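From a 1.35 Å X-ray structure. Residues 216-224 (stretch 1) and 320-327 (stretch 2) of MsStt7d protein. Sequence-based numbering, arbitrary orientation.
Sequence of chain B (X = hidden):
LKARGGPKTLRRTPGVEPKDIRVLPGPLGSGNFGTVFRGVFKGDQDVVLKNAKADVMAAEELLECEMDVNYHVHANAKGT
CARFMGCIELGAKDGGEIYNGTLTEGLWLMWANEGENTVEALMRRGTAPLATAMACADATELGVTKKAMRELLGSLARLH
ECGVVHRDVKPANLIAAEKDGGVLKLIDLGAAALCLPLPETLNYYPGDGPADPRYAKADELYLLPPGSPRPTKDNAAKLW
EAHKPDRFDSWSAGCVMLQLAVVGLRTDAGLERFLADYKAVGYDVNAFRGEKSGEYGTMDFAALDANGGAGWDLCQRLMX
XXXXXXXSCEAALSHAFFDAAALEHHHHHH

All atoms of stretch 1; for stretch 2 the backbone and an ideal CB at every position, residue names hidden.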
# COMPACT_ATOMS: atom_id res chain seq x y z
N ALA B 216 -12.51 0.66 11.72
CA ALA B 216 -13.11 1.98 11.56
C ALA B 216 -14.59 1.76 11.23
O ALA B 216 -14.95 0.88 10.43
CB ALA B 216 -12.42 2.74 10.42
N LYS B 217 -15.46 2.47 11.96
CA LYS B 217 -16.90 2.47 11.68
C LYS B 217 -17.12 2.78 10.19
O LYS B 217 -16.48 3.68 9.64
CB LYS B 217 -17.61 3.49 12.60
CG LYS B 217 -19.12 3.60 12.41
CD LYS B 217 -19.78 4.36 13.55
CE LYS B 217 -21.28 4.45 13.31
NZ LYS B 217 -21.51 5.72 12.57
N ALA B 218 -18.01 2.03 9.53
CA ALA B 218 -18.03 2.04 8.07
C ALA B 218 -18.34 3.42 7.50
O ALA B 218 -17.89 3.76 6.40
CB ALA B 218 -19.01 1.01 7.54
N ASP B 219 -19.11 4.23 8.21
CA ASP B 219 -19.44 5.55 7.70
C ASP B 219 -18.65 6.69 8.35
O ASP B 219 -19.05 7.86 8.26
CB ASP B 219 -20.94 5.80 7.80
CG ASP B 219 -21.40 5.96 9.23
OD1 ASP B 219 -20.66 5.56 10.17
OD2 ASP B 219 -22.57 6.35 9.40
N GLU B 220 -17.55 6.33 9.02
CA GLU B 220 -16.65 7.32 9.66
C GLU B 220 -15.21 6.90 9.37
O GLU B 220 -14.43 6.60 10.28
CB GLU B 220 -16.88 7.43 11.16
CG GLU B 220 -18.30 7.86 11.45
CD GLU B 220 -18.63 7.97 12.92
OE1 GLU B 220 -17.71 7.92 13.77
OE2 GLU B 220 -19.85 8.07 13.20
N LEU B 221 -14.85 7.01 8.09
CA LEU B 221 -13.49 6.73 7.62
C LEU B 221 -12.58 7.97 7.70
O LEU B 221 -11.43 7.95 7.27
CB LEU B 221 -13.54 6.09 6.22
CG LEU B 221 -14.42 4.85 6.17
CD1 LEU B 221 -14.44 4.39 4.72
CD2 LEU B 221 -13.99 3.75 7.14
N TYR B 222 -13.08 9.05 8.29
CA TYR B 222 -12.40 10.34 8.35
C TYR B 222 -12.02 10.73 9.79
O TYR B 222 -12.58 10.18 10.75
CB TYR B 222 -13.34 11.43 7.81
CG TYR B 222 -14.70 11.50 8.54
CD1 TYR B 222 -14.83 12.14 9.79
CD2 TYR B 222 -15.84 10.89 7.99
CE1 TYR B 222 -16.04 12.16 10.46
CE2 TYR B 222 -17.06 10.93 8.66
CZ TYR B 222 -17.15 11.55 9.88
OH TYR B 222 -18.40 11.55 10.47
N LEU B 223 -11.16 11.73 9.94
CA LEU B 223 -10.96 12.44 11.21
C LEU B 223 -11.83 13.68 11.28
O LEU B 223 -12.51 13.91 12.28
CB LEU B 223 -9.49 12.79 11.46
CG LEU B 223 -8.56 11.59 11.63
CD1 LEU B 223 -7.16 12.05 11.99
CD2 LEU B 223 -9.06 10.64 12.71
N LEU B 224 -11.89 14.45 10.19
CA LEU B 224 -12.79 15.61 10.12
C LEU B 224 -13.77 15.28 9.01
O LEU B 224 -13.36 14.73 7.98
CB LEU B 224 -12.03 16.85 9.67
CG LEU B 224 -11.05 17.41 10.69
CD1 LEU B 224 -10.19 18.53 10.12
CD2 LEU B 224 -11.75 17.81 11.98
N UNK B 320 -20.07 4.10 20.77
CA UNK B 320 -21.34 4.78 20.48
C UNK B 320 -21.37 5.19 19.00
O UNK B 320 -20.34 5.64 18.45
CB UNK B 320 -21.52 6.00 21.38
N UNK B 321 -22.54 5.14 18.38
CA UNK B 321 -22.66 5.48 16.97
C UNK B 321 -22.26 6.93 16.71
O UNK B 321 -21.58 7.24 15.73
CB UNK B 321 -24.09 5.23 16.49
N UNK B 322 -22.65 7.83 17.62
CA UNK B 322 -22.39 9.26 17.50
C UNK B 322 -21.13 9.64 18.23
O UNK B 322 -20.99 9.33 19.41
CB UNK B 322 -23.57 10.07 18.03
N UNK B 323 -20.21 10.36 17.57
CA UNK B 323 -19.02 10.87 18.23
C UNK B 323 -19.32 11.70 19.47
O UNK B 323 -18.60 11.65 20.46
CB UNK B 323 -18.21 11.71 17.24
N UNK B 324 -20.44 12.40 19.42
CA UNK B 324 -20.81 13.27 20.53
C UNK B 324 -21.21 12.51 21.78
O UNK B 324 -21.26 13.12 22.85
CB UNK B 324 -21.96 14.19 20.11
N UNK B 325 -21.50 11.23 21.62
CA UNK B 325 -21.89 10.37 22.73
C UNK B 325 -20.72 9.44 23.08
O UNK B 325 -20.76 8.79 24.11
CB UNK B 325 -23.14 9.57 22.38
N UNK B 326 -19.69 9.32 22.23
CA UNK B 326 -18.67 8.29 22.39
C UNK B 326 -17.60 8.76 23.39
O UNK B 326 -17.14 9.91 23.31
CB UNK B 326 -18.04 7.95 21.04
N UNK B 327 -17.17 7.85 24.26
CA UNK B 327 -16.18 8.24 25.31
C UNK B 327 -14.85 8.66 24.70
O UNK B 327 -14.40 8.05 23.72
CB UNK B 327 -15.94 7.08 26.28

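Stretch 1 brings two kinds of polar group to this contact. A type I turn runs from Lys217 to Glu220. The lysine chain is extended, with chi1 to chi3 all t, and its NZ meets OD1 of Asp219 at 2.6 Å and OE2 of Glu220 at 2.9 Å in two salt bridges; beyond the turn, the carbonyls of Tyr222 and Leu223 offer acceptors. Glu220 therefore has one carboxylate oxygen paired at home, while OE1 still invites positive charge.

At position 320 the CA-to-CB bond points away, and the ideal CB finds nothing of stretch 1 within 5.5 Å. The contact sets no rule here, and many side chains would fit. The deposited residue is Glu320, whose backbone O matters later.

Position 321 points sideways, its ideal CB 4.3 Å from Lys217 CE. Its carbonyl already lies among polar groups: O is 3.5 Å from Lys217 NZ, a weak hydrogen bond, and 3.2 Å from Glu220 OE2, a pair of acceptors that cannot bond to each other. A small residue such as alanine or serine would suit, and a larger one might lead its chain off sideways. It is Ala321, whose methyl packs beside the lysine chain and leaves the polar work to the backbone.

Position 322 points away into space free of stretch 1, so a polar residue is as plausible as any. Glu322 occupies it, and its O accepts a backbone hydrogen bond from N of position 325.

Position 323 is more demanding. CA-to-CB runs sideways and the ideal CB lies 5.2 Å from Glu220 OE1, with the Tyr222 and Leu223 carbonyls farther on. Lysine or glutamine could try for part of this; a long chain with several donors suits it best. Arg323 extends with chi2 and chi3 both t. Its NH2 donates to Tyr222 O at 2.8 Å and its NH1 to Leu223 O at 2.9 Å, while NE makes a longer salt bridge with Glu220 OE1 at 3.6 Å. Tyr222 CE1 lies over one face of the guanidinium, 3.8 Å from NH1. The backbone joins in through water 2, which accepts from Arg323 N and donates to Glu220 OE2.

Positions 324 and 325 are out of reach of stretch 1, which leaves their choice free; they are Asp324 and Ala325.

Position 326 points toward stretch 1, yet its ideal CB has nothing within 5.5 Å. Only a long side chain could cross, and Glu220 OE1 favours lysine or arginine. Arg326 bends at chi3 (m) and sends NH2 to Glu220 OE1 at 3.0 Å, a nearly straight hydrogen bond within a salt bridge. The same group is steadied from its own stretch, since NE and NH2 donate to Glu320 O at 2.9 and 3.0 Å. Water 1 ties the cluster together, donating to Glu220 OE1 and accepting from Arg323 NH2 and Arg326 NH1.

Position 327 is out of reach, and Ala327 adds nothing here. The rule is two arginines sharing one carboxylate oxygen.

Stretch 2 320-327: EAERDARA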
# COMPACT_ATOMS: atom_id res chain seq x y z
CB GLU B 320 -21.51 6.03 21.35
CG GLU B 320 -21.94 5.78 22.78
CD GLU B 320 -23.39 5.31 22.83
OE1 GLU B 320 -24.18 5.47 21.86
OE2 GLU B 320 -23.81 4.91 23.93
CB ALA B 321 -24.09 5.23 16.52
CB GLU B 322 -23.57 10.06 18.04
CG GLU B 322 -24.85 9.83 17.26
CD GLU B 322 -24.77 10.41 15.87
OE1 GLU B 322 -24.03 11.41 15.71
OE2 GLU B 322 -25.48 9.89 14.98
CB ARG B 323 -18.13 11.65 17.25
CG ARG B 323 -17.29 10.72 16.41
CD ARG B 323 -16.28 11.54 15.64
NE ARG B 323 -15.57 10.60 14.79
CZ ARG B 323 -14.66 10.99 13.91
NH1 ARG B 323 -14.33 12.28 13.87
NH2 ARG B 323 -14.11 10.09 13.12
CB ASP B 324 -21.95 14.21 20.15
CG ASP B 324 -21.47 15.38 19.31
OD1 ASP B 324 -20.24 15.51 19.13
OD2 ASP B 324 -22.30 16.16 18.82
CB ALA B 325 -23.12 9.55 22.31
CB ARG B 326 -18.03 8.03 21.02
CG ARG B 326 -17.16 6.78 20.97
CD ARG B 326 -16.56 6.57 19.58
NE ARG B 326 -17.60 6.52 18.54
CZ ARG B 326 -17.44 6.84 17.26
NH1 ARG B 326 -16.23 7.13 16.83
NH2 ARG B 326 -18.46 6.83 16.41
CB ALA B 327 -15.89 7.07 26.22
O HOH W 1 -15.19 7.41 14.05
O HOH W 2 -20.38 10.58 14.68
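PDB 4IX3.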